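Local coordinates for protein afamin (Homo sapiens, PDB 6FAK) that carries hydrophobic molecules in body fluids, binds vitamin E and keeps lipidated Wnt proteins soluble and active, at residues Y143-R148 with P155-V160; E165-S170 with N179-R184; V263-C268 with P287-C292. All coordinates share one frame; numbering follows the deposited sequence.

Overall arrangement
Followed from the N terminus, the three contacts come in series, with no nesting and no crossing. Contact 1 closes the short connection between helix 134-148 and helix 154-171. Contact 2 then uses the far part of helix 154-171 and closes the turn into helix 177-209, with its centre about 17 Å from that of contact 1. Contact 3, in the second albumin range, closes a longer non-helical connection between helix 253-268 and helix 288-295. Although distant in sequence, contacts 1 and 3 touch: Thr156 OG1 and Gln291 OE1 form a probable hydrogen bond, and Thr159 packs on Pro287. Helix 154-171 thus takes part in contacts 1 and 2 and meets segment 287-292 of the second albumin range.

Contact 1 of 3, residues Y143-R148 with P155-V160; sequences YEVARR and PTLLTV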
loop_
_atom_site.group_PDB
_atom_site.type_symbol
_atom_site.label_atom_id
_atom_site.label_comp_id
_atom_site.label_asym_id
_atom_site.label_seq_id
_atom_site.Cartn_x
_atom_site.Cartn_y
_atom_site.Cartn_z
ATOM N N TYR A 143 15.814 -3.382 -11.586
ATOM C CA TYR A 143 15.044 -2.943 -12.752
ATOM C C TYR A 143 13.659 -3.581 -12.830
ATOM O O TYR A 143 12.657 -2.876 -13.011
ATOM C CB TYR A 143 15.839 -3.232 -14.026
ATOM C CG TYR A 143 15.127 -3.168 -15.329
ATOM C CD1 TYR A 143 14.775 -1.951 -15.885
ATOM C CD2 TYR A 143 14.857 -4.329 -16.062
ATOM C CE1 TYR A 143 14.119 -1.878 -17.109
ATOM C CE2 TYR A 143 14.222 -4.271 -17.302
ATOM C CZ TYR A 143 13.881 -3.039 -17.828
ATOM O OH TYR A 143 13.279 -2.971 -19.043
ATOM N N GLU A 144 13.598 -4.911 -12.738
ATOM C CA GLU A 144 12.364 -5.635 -12.979
ATOM C C GLU A 144 11.378 -5.398 -11.839
ATOM O O GLU A 144 10.152 -5.206 -12.086
ATOM C CB GLU A 144 12.611 -7.140 -13.220
ATOM C CG GLU A 144 13.441 -7.504 -14.487
ATOM C CD GLU A 144 12.789 -7.216 -15.837
ATOM O OE1 GLU A 144 11.638 -6.740 -15.883
ATOM O OE2 GLU A 144 13.453 -7.482 -16.890
ATOM N N VAL A 145 11.895 -5.303 -10.616
ATOM C CA VAL A 145 11.056 -5.004 -9.454
ATOM C C VAL A 145 10.518 -3.568 -9.470
ATOM O O VAL A 145 9.319 -3.338 -9.283
ATOM C CB VAL A 145 11.779 -5.366 -8.137
ATOM C CG1 VAL A 145 10.894 -5.031 -6.953
ATOM C CG2 VAL A 145 12.030 -6.880 -8.095
ATOM N N ALA A 146 11.382 -2.591 -9.743
ATOM C CA ALA A 146 10.998 -1.185 -9.668
ATOM C C ALA A 146 9.959 -0.767 -10.721
ATOM O O ALA A 146 9.011 -0.072 -10.412
ATOM C CB ALA A 146 12.215 -0.306 -9.773
ATOM N N ARG A 147 10.104 -1.254 -11.951
ATOM C CA ARG A 147 9.119 -0.939 -12.998
ATOM C C ARG A 147 7.758 -1.527 -12.701
ATOM O O ARG A 147 6.747 -0.951 -13.117
ATOM C CB ARG A 147 9.624 -1.345 -14.409
ATOM C CG ARG A 147 9.839 -2.845 -14.617
ATOM C CD ARG A 147 10.878 -3.130 -15.720
ATOM N NE ARG A 147 10.461 -2.534 -16.995
ATOM C CZ ARG A 147 10.160 -3.187 -18.106
ATOM N NH1 ARG A 147 10.271 -4.515 -18.157
ATOM N NH2 ARG A 147 9.737 -2.514 -19.170
ATOM N N ARG A 148 7.730 -2.617 -11.929
ATOM C CA ARG A 148 6.460 -3.232 -11.511
ATOM C C ARG A 148 5.916 -2.688 -10.192
ATOM O O ARG A 148 4.795 -3.009 -9.840
ATOM C CB ARG A 148 6.594 -4.748 -11.419
ATOM C CG ARG A 148 6.666 -5.443 -12.793
ATOM C CD ARG A 148 7.148 -6.905 -12.682
ATOM N NE ARG A 148 7.205 -7.528 -14.016
ATOM C CZ ARG A 148 8.195 -7.393 -14.874
ATOM N NH1 ARG A 148 9.310 -6.738 -14.528
ATOM N NH2 ARG A 148 8.083 -7.904 -16.105
ATOM N N PRO A 155 14.316 3.307 -0.083
ATOM C CA PRO A 155 14.889 2.560 1.032
ATOM C C PRO A 155 14.248 1.172 1.175
ATOM O O PRO A 155 14.932 0.188 1.480
ATOM C CB PRO A 155 14.569 3.454 2.250
ATOM C CG PRO A 155 14.474 4.823 1.688
ATOM C CD PRO A 155 13.878 4.657 0.335
ATOM N N THR A 156 12.949 1.066 0.892
ATOM C CA THR A 156 12.246 -0.205 0.914
ATOM C C THR A 156 12.758 -1.190 -0.170
ATOM O O THR A 156 13.077 -2.367 0.121
ATOM C CB THR A 156 10.729 0.002 0.814
ATOM O OG1 THR A 156 10.330 0.882 1.877
ATOM C CG2 THR A 156 10.014 -1.320 0.920
ATOM N N LEU A 157 12.858 -0.691 -1.392
ATOM C CA LEU A 157 13.301 -1.474 -2.529
ATOM C C LEU A 157 14.734 -1.957 -2.361
ATOM O O LEU A 157 15.055 -3.126 -2.710
ATOM C CB LEU A 157 13.186 -0.676 -3.837
ATOM C CG LEU A 157 12.177 -1.013 -4.912
ATOM C CD1 LEU A 157 10.953 -1.819 -4.449
ATOM C CD2 LEU A 157 11.771 0.214 -5.709
ATOM N N LEU A 158 15.596 -1.075 -1.880
ATOM C CA LEU A 158 17.003 -1.461 -1.572
ATOM C C LEU A 158 17.099 -2.539 -0.463
ATOM O O LEU A 158 17.916 -3.456 -0.539
ATOM C CB LEU A 158 17.828 -0.249 -1.182
ATOM C CG LEU A 158 18.081 0.794 -2.258
ATOM C CD1 LEU A 158 18.620 2.066 -1.617
ATOM C CD2 LEU A 158 19.031 0.314 -3.323
ATOM N N THR A 159 16.289 -2.428 0.574
ATOM C CA THR A 159 16.185 -3.467 1.570
ATOM C C THR A 159 15.686 -4.791 0.979
ATOM O O THR A 159 16.203 -5.900 1.316
ATOM C CB THR A 159 15.277 -3.016 2.734
ATOM O OG1 THR A 159 15.878 -1.883 3.369
ATOM C CG2 THR A 159 15.088 -4.132 3.766
ATOM N N VAL A 160 14.665 -4.692 0.142
ATOM C CA VAL A 160 14.151 -5.854 -0.557
ATOM C C VAL A 160 15.270 -6.505 -1.411
ATOM O O VAL A 160 15.430 -7.712 -1.356
ATOM C CB VAL A 160 12.831 -5.494 -1.328
ATOM C CG1 VAL A 160 12.442 -6.557 -2.336
ATOM C CG2 VAL A 160 11.707 -5.340 -0.321
#
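Val145 and Ala146 meet Leu157 in a small, buried and wholly apolar contact between consecutive helices of the first albumin repeat, an all-helical unit. Helix 134-148 supplies the first pair and helix 154-171 the leucine, with no hydrogen bond across the interface. The worked lesson is how one forked side chain can serve two partners. Leu157 points toward the opposite helix and divides its methyls: CD1 lies 4.1 Å from Val145 CG1, while CD2 lies 4.1 Å from Ala146 CB. Its torsions, chi1 -111° and chi2 22°, lie well off the staggered values, an uncommon conformation that gives each methyl a partner. On the valine, CG1 stands opposite the backbone N (chi1 179°) and is the branch that touches, the two side chains lying alongside each other and running opposite ways. The packing continues beyond the pair, since Leu157 also rests on Ile28 and Gln32 of helix 22-33 and on Leu192 of helix 177-209.

The other side of helix 134-148 is polar. Glu144 OE1 takes a salt bridge from Arg148 NH1 at 2.7 Å, on the anti side of the carboxylate, and a weak, long hydrogen bond from Arg147 NH1 at 3.5 Å, also part of the salt-bridge network. The same Arg148 NH1 also reaches the backbone Glu144 O at 3.0 Å, so two acceptors of one residue hold it. Arg147 CD sits 3.6 Å above the ring plane of Tyr143, over its centre, and Tyr143 OH lies over the face of the Arg147 guanidinium. In the second segment Pro155 O has two donors, with Thr159 N and Thr159 OG1 arriving from opposite faces of its carbonyl plane, the hydroxyl at 3.0 Å.

Contact 2 of 3, residues E165-S170 with N179-R184; sequences EEVAKS and NCLQTR. With EDO (1,2-ethanediol), chain S.
Val167 packs against Leu181 and Arg184 where helix 154-171 and helix 177-209 form an antiparallel helical hairpin whose two segments lie within the first albumin domain. The two segment axes run at 156° to each other and approach to 9.5 Å. Taken in order, the first segment starts with Glu165, which turns from the partner helix and ties its carboxylate to Arg134 and Tyr130 instead. Val167 then carries most of the contact. Its CG1, opposite the backbone N (chi1 167°), lies 3.8 Å from Arg184 CB and also meets Leu181 CD2 at 4.3 Å; CG2 comes down on the backbone, 3.7 Å from Arg184 O. Of the arginine side chain it is CB that touches; the backbone O adds the other contact, and the bend at chi2 (-46°) sends the guanidinium away.

Ala168 offers its backbone rather than its methyl, which points away: Leu181 CD2 reaches Ala168 CA at 4.4 Å. The leucine root does not face the first helix, yet its branched end comes nearer and fills in beside the valine. Cys180 SG is joined to Cys171 in a disulfide across the closed end of the hairpin, linking the end of one helix to the first turn of the next. Cys171 is followed directly by Cys172, which is predicted to pair with Cys127, consistent with the adjacent-cysteine pattern of albumins. One turn beyond Val167, Ser170 meets an ethanediol, probably from the crystallisation liquor, which also bonds Glu174. Its O2 lies 3.0 Å from Ser170 O and 3.1 Å from Ser170 OG.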
loop_
_atom_site.group_PDB
_atom_site.type_symbol
_atom_site.label_atom_id
_atom_site.label_comp_id
_atom_site.label_asym_id
_atom_site.label_seq_id
_atom_site.Cartn_x
_atom_site.Cartn_y
_atom_site.Cartn_z
ATOM N N GLU A 165 19.036 -10.925 -2.288
ATOM C CA GLU A 165 20.390 -11.415 -2.402
ATOM C C GLU A 165 20.794 -12.480 -1.338
ATOM O O GLU A 165 21.481 -13.470 -1.660
ATOM C CB GLU A 165 21.389 -10.241 -2.423
ATOM C CG GLU A 165 22.840 -10.715 -2.397
ATOM C CD GLU A 165 23.846 -9.671 -2.841
ATOM O OE1 GLU A 165 24.937 -10.092 -3.297
ATOM O OE2 GLU A 165 23.568 -8.453 -2.734
ATOM N N GLU A 166 20.414 -12.265 -0.090
ATOM C CA GLU A 166 20.618 -13.262 0.957
ATOM C C GLU A 166 19.852 -14.585 0.650
ATOM O O GLU A 166 20.320 -15.666 1.012
ATOM C CB GLU A 166 20.157 -12.762 2.333
ATOM C CG GLU A 166 20.739 -11.445 2.869
ATOM C CD GLU A 166 22.217 -11.182 2.576
ATOM O OE1 GLU A 166 23.053 -12.124 2.606
ATOM O OE2 GLU A 166 22.554 -9.995 2.352
ATOM N N VAL A 167 18.692 -14.502 0.015
ATOM C CA VAL A 167 17.940 -15.679 -0.397
ATOM C C VAL A 167 18.721 -16.439 -1.461
ATOM O O VAL A 167 18.844 -17.635 -1.359
ATOM C CB VAL A 167 16.514 -15.347 -0.836
ATOM C CG1 VAL A 167 15.828 -16.526 -1.571
ATOM C CG2 VAL A 167 15.705 -14.923 0.380
ATOM N N ALA A 168 19.244 -15.728 -2.462
ATOM C CA ALA A 168 19.965 -16.324 -3.570
ATOM C C ALA A 168 21.253 -16.964 -3.056
ATOM O O ALA A 168 21.562 -18.100 -3.388
ATOM C CB ALA A 168 20.282 -15.282 -4.650
ATOM N N LYS A 169 21.984 -16.246 -2.219
ATOM C CA LYS A 169 23.208 -16.773 -1.655
ATOM C C LYS A 169 22.981 -18.050 -0.847
ATOM O O LYS A 169 23.728 -19.040 -1.017
ATOM C CB LYS A 169 23.899 -15.706 -0.826
ATOM C CG LYS A 169 25.148 -16.151 -0.101
ATOM C CD LYS A 169 24.822 -16.348 1.372
ATOM C CE LYS A 169 25.862 -17.145 2.126
ATOM N NZ LYS A 169 25.196 -17.724 3.317
ATOM N N SER A 170 21.992 -18.039 0.040
ATOM C CA SER A 170 21.721 -19.197 0.896
ATOM C C SER A 170 21.182 -20.430 0.112
ATOM O O SER A 170 21.646 -21.558 0.304
ATOM C CB SER A 170 20.705 -18.836 1.944
ATOM O OG SER A 170 20.328 -19.990 2.677
ATOM N N ASN A 179 13.109 -25.453 -4.488
ATOM C CA ASN A 179 12.184 -25.431 -3.364
ATOM C C ASN A 179 12.605 -24.352 -2.391
ATOM O O ASN A 179 11.761 -23.591 -1.890
ATOM C CB ASN A 179 12.126 -26.736 -2.593
ATOM C CG ASN A 179 11.148 -26.640 -1.433
ATOM O OD1 ASN A 179 9.968 -26.439 -1.676
ATOM N ND2 ASN A 179 11.649 -26.629 -0.162
ATOM N N CYS A 180 13.909 -24.320 -2.104
ATOM C CA CYS A 180 14.490 -23.258 -1.230
ATOM C C CYS A 180 14.143 -21.827 -1.739
ATOM O O CYS A 180 13.629 -21.013 -1.005
ATOM C CB CYS A 180 16.013 -23.417 -1.137
ATOM S SG CYS A 180 16.846 -22.293 0.021
ATOM N N LEU A 181 14.491 -21.537 -2.995
ATOM C CA LEU A 181 14.212 -20.227 -3.594
ATOM C C LEU A 181 12.745 -19.837 -3.451
ATOM O O LEU A 181 12.449 -18.711 -3.026
ATOM C CB LEU A 181 14.623 -20.187 -5.059
ATOM C CG LEU A 181 16.115 -20.257 -5.347
ATOM C CD1 LEU A 181 16.363 -20.620 -6.800
ATOM C CD2 LEU A 181 16.744 -18.910 -5.011
ATOM N N GLN A 182 11.831 -20.754 -3.741
ATOM C CA GLN A 182 10.415 -20.437 -3.714
ATOM C C GLN A 182 9.916 -20.156 -2.296
ATOM O O GLN A 182 9.168 -19.242 -2.074
ATOM C CB GLN A 182 9.599 -21.540 -4.402
ATOM C CG GLN A 182 9.830 -21.591 -5.915
ATOM C CD GLN A 182 9.238 -22.827 -6.622
ATOM O OE1 GLN A 182 8.688 -23.745 -5.995
ATOM N NE2 GLN A 182 9.360 -22.847 -7.941
ATOM N N THR A 183 10.367 -20.970 -1.346
ATOM C CA THR A 183 10.009 -20.864 0.076
ATOM C C THR A 183 10.539 -19.577 0.709
ATOM O O THR A 183 9.797 -18.833 1.342
ATOM C CB THR A 183 10.620 -22.075 0.846
ATOM O OG1 THR A 183 10.114 -23.283 0.274
ATOM C CG2 THR A 183 10.302 -22.059 2.361
ATOM N N ARG A 184 11.833 -19.353 0.546
ATOM C CA ARG A 184 12.559 -18.272 1.265
ATOM C C ARG A 184 12.225 -16.885 0.702
ATOM O O ARG A 184 12.341 -15.902 1.412
ATOM C CB ARG A 184 14.086 -18.492 1.234
ATOM C CG ARG A 184 14.609 -19.747 1.936
ATOM C CD ARG A 184 14.013 -19.985 3.328
ATOM N NE ARG A 184 14.455 -21.258 3.869
ATOM C CZ ARG A 184 13.814 -22.026 4.752
ATOM N NH1 ARG A 184 14.346 -23.186 5.122
ATOM N NH2 ARG A 184 12.658 -21.645 5.280
HETATM C C1 EDO S . 23.286 -24.074 3.577
HETATM O O1 EDO S . 23.811 -25.382 3.876
HETATM C C2 EDO S . 21.763 -24.099 3.524
HETATM O O2 EDO S . 21.191 -22.913 2.900
#

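Contact 3 of 3, residues V263-C268 with P287-C292; sequences VMNHIC and PERGQC
Arg289 and Gly290 receive Met264 across a buried contact between helix 288-295 and helix 253-268, whose segment axes lie 68° apart. The second segment begins at Pro287, which follows a cis peptide bond and takes the N-cap position; Glu288 then faces the other way, toward His163. Arg289 does the first touching. Bent at chi2 and chi3 (-103° and 44°), its chain folds back so that the guanidinium lies against Met264, whose CB lies over one face, 3.6 Å off the plane and nearer the edge than the middle. Asn265 OD1 sits near the guanidinium plane, 4.1 Å from Arg289 NH1 and too far for a bond. With an alanine in place of Arg289 the flat guanidinium is gone, and a gap would probably open beside Met264 CB and CG.

Both segments belong to the region of the second albumin repeat that forms the pocket for hydrophobic ligands, and the disulfides Cys268-Cys282 and Cys281-Cys292 tie their ends through adjacent cysteines, the classic albumin arrangement. At Gly290 the backbone itself is the surface: Met264 SD lies 3.7 Å from Gly290 CA, and Met264 CE is 3.4 Å from Gly290 O. A side chain here would collide with Met264 CG. Gln291 starts off away from the other helix, and its OE1 bonds Tyr191 OH and Thr156 OG1. Cys292 N bonds Glu288 O at 2.7 Å.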
loop_
_atom_site.group_PDB
_atom_site.type_symbol
_atom_site.label_atom_id
_atom_site.label_comp_id
_atom_site.label_asym_id
_atom_site.label_seq_id
_atom_site.Cartn_x
_atom_site.Cartn_y
_atom_site.Cartn_z
ATOM N N VAL A 263 15.118 11.428 9.301
ATOM C CA VAL A 263 14.124 10.980 10.255
ATOM C C VAL A 263 14.761 9.967 11.272
ATOM O O VAL A 263 14.613 10.125 12.508
ATOM C CB VAL A 263 12.867 10.415 9.547
ATOM C CG1 VAL A 263 11.971 9.644 10.485
ATOM C CG2 VAL A 263 12.051 11.528 8.871
ATOM N N MET A 264 15.526 9.004 10.761
ATOM C CA MET A 264 16.111 7.959 11.609
ATOM C C MET A 264 17.158 8.539 12.554
ATOM O O MET A 264 17.168 8.219 13.762
ATOM C CB MET A 264 16.682 6.827 10.742
ATOM C CG MET A 264 15.640 6.175 9.856
ATOM S SD MET A 264 14.138 5.768 10.764
ATOM C CE MET A 264 13.061 5.215 9.451
ATOM N N ASN A 265 17.968 9.443 12.024
ATOM C CA ASN A 265 18.903 10.212 12.832
ATOM C C ASN A 265 18.214 11.074 13.892
ATOM O O ASN A 265 18.676 11.097 15.035
ATOM C CB ASN A 265 19.849 11.044 11.954
ATOM C CG ASN A 265 20.799 10.151 11.105
ATOM O OD1 ASN A 265 20.861 8.911 11.275
ATOM N ND2 ASN A 265 21.522 10.780 10.172
ATOM N N HIS A 266 17.144 11.782 13.531
ATOM C CA HIS A 266 16.303 12.511 14.523
ATOM C C HIS A 266 15.802 11.572 15.657
ATOM O O HIS A 266 15.990 11.847 16.836
ATOM C CB HIS A 266 15.122 13.179 13.823
ATOM C CG HIS A 266 14.367 14.160 14.654
ATOM N ND1 HIS A 266 13.728 15.238 14.094
ATOM C CD2 HIS A 266 14.146 14.247 15.988
ATOM C CE1 HIS A 266 13.152 15.953 15.039
ATOM N NE2 HIS A 266 13.388 15.369 16.198
ATOM N N ILE A 267 15.204 10.461 15.293
ATOM C CA ILE A 267 14.757 9.455 16.244
ATOM C C ILE A 267 15.941 8.974 17.122
ATOM O O ILE A 267 15.919 9.153 18.341
ATOM C CB ILE A 267 14.092 8.285 15.512
ATOM C CG1 ILE A 267 12.737 8.755 14.927
ATOM C CG2 ILE A 267 13.854 7.060 16.409
ATOM C CD1 ILE A 267 12.059 7.761 14.019
ATOM N N CYS A 268 16.970 8.420 16.488
ATOM C CA CYS A 268 18.163 7.898 17.193
ATOM C C CYS A 268 18.928 8.896 18.042
ATOM O O CYS A 268 19.293 8.567 19.166
ATOM C CB CYS A 268 19.130 7.246 16.210
ATOM S SG CYS A 268 18.505 5.671 15.683
ATOM N N PRO A 287 20.190 1.092 4.541
ATOM C CA PRO A 287 18.902 1.591 5.019
ATOM C C PRO A 287 18.190 0.630 5.999
ATOM O O PRO A 287 16.986 0.776 6.224
ATOM C CB PRO A 287 18.100 1.697 3.708
ATOM C CG PRO A 287 18.579 0.524 2.911
ATOM C CD PRO A 287 20.013 0.257 3.334
ATOM N N GLU A 288 18.923 -0.323 6.581
ATOM C CA GLU A 288 18.336 -1.362 7.433
ATOM C C GLU A 288 17.935 -0.792 8.796
ATOM O O GLU A 288 16.811 -1.015 9.236
ATOM C CB GLU A 288 19.305 -2.545 7.607
ATOM C CG GLU A 288 18.614 -3.894 7.747
ATOM C CD GLU A 288 18.108 -4.453 6.421
ATOM O OE1 GLU A 288 17.905 -3.676 5.458
ATOM O OE2 GLU A 288 17.909 -5.685 6.338
ATOM N N ARG A 289 18.851 -0.040 9.425
ATOM C CA ARG A 289 18.614 0.685 10.705
ATOM C C ARG A 289 17.253 1.439 10.787
ATOM O O ARG A 289 16.742 1.634 11.895
ATOM C CB ARG A 289 19.861 1.571 11.077
ATOM C CG ARG A 289 19.681 2.924 11.810
ATOM C CD ARG A 289 19.831 4.129 10.882
ATOM N NE ARG A 289 19.110 3.925 9.615
ATOM C CZ ARG A 289 19.024 4.778 8.597
ATOM N NH1 ARG A 289 19.643 5.963 8.649
ATOM N NH2 ARG A 289 18.313 4.439 7.527
ATOM N N GLY A 290 16.669 1.791 9.630
ATOM C CA GLY A 290 15.387 2.479 9.530
ATOM C C GLY A 290 14.191 1.622 9.131
ATOM O O GLY A 290 13.064 1.862 9.594
ATOM N N GLN A 291 14.405 0.652 8.235
ATOM C CA GLN A 291 13.391 -0.397 8.003
ATOM C C GLN A 291 13.211 -1.240 9.309
ATOM O O GLN A 291 12.127 -1.775 9.565
ATOM C CB GLN A 291 13.741 -1.304 6.797
ATOM C CG GLN A 291 13.640 -0.732 5.365
ATOM C CD GLN A 291 12.423 0.146 5.041
ATOM O OE1 GLN A 291 11.463 -0.295 4.397
ATOM N NE2 GLN A 291 12.491 1.419 5.435
ATOM N N CYS A 292 14.281 -1.330 10.110
ATOM C CA CYS A 292 14.245 -1.831 11.491
ATOM C C CYS A 292 13.339 -0.982 12.394
ATOM O O CYS A 292 12.352 -1.501 12.935
ATOM C CB CYS A 292 15.662 -1.851 12.083
ATOM S SG CYS A 292 15.824 -2.639 13.704
#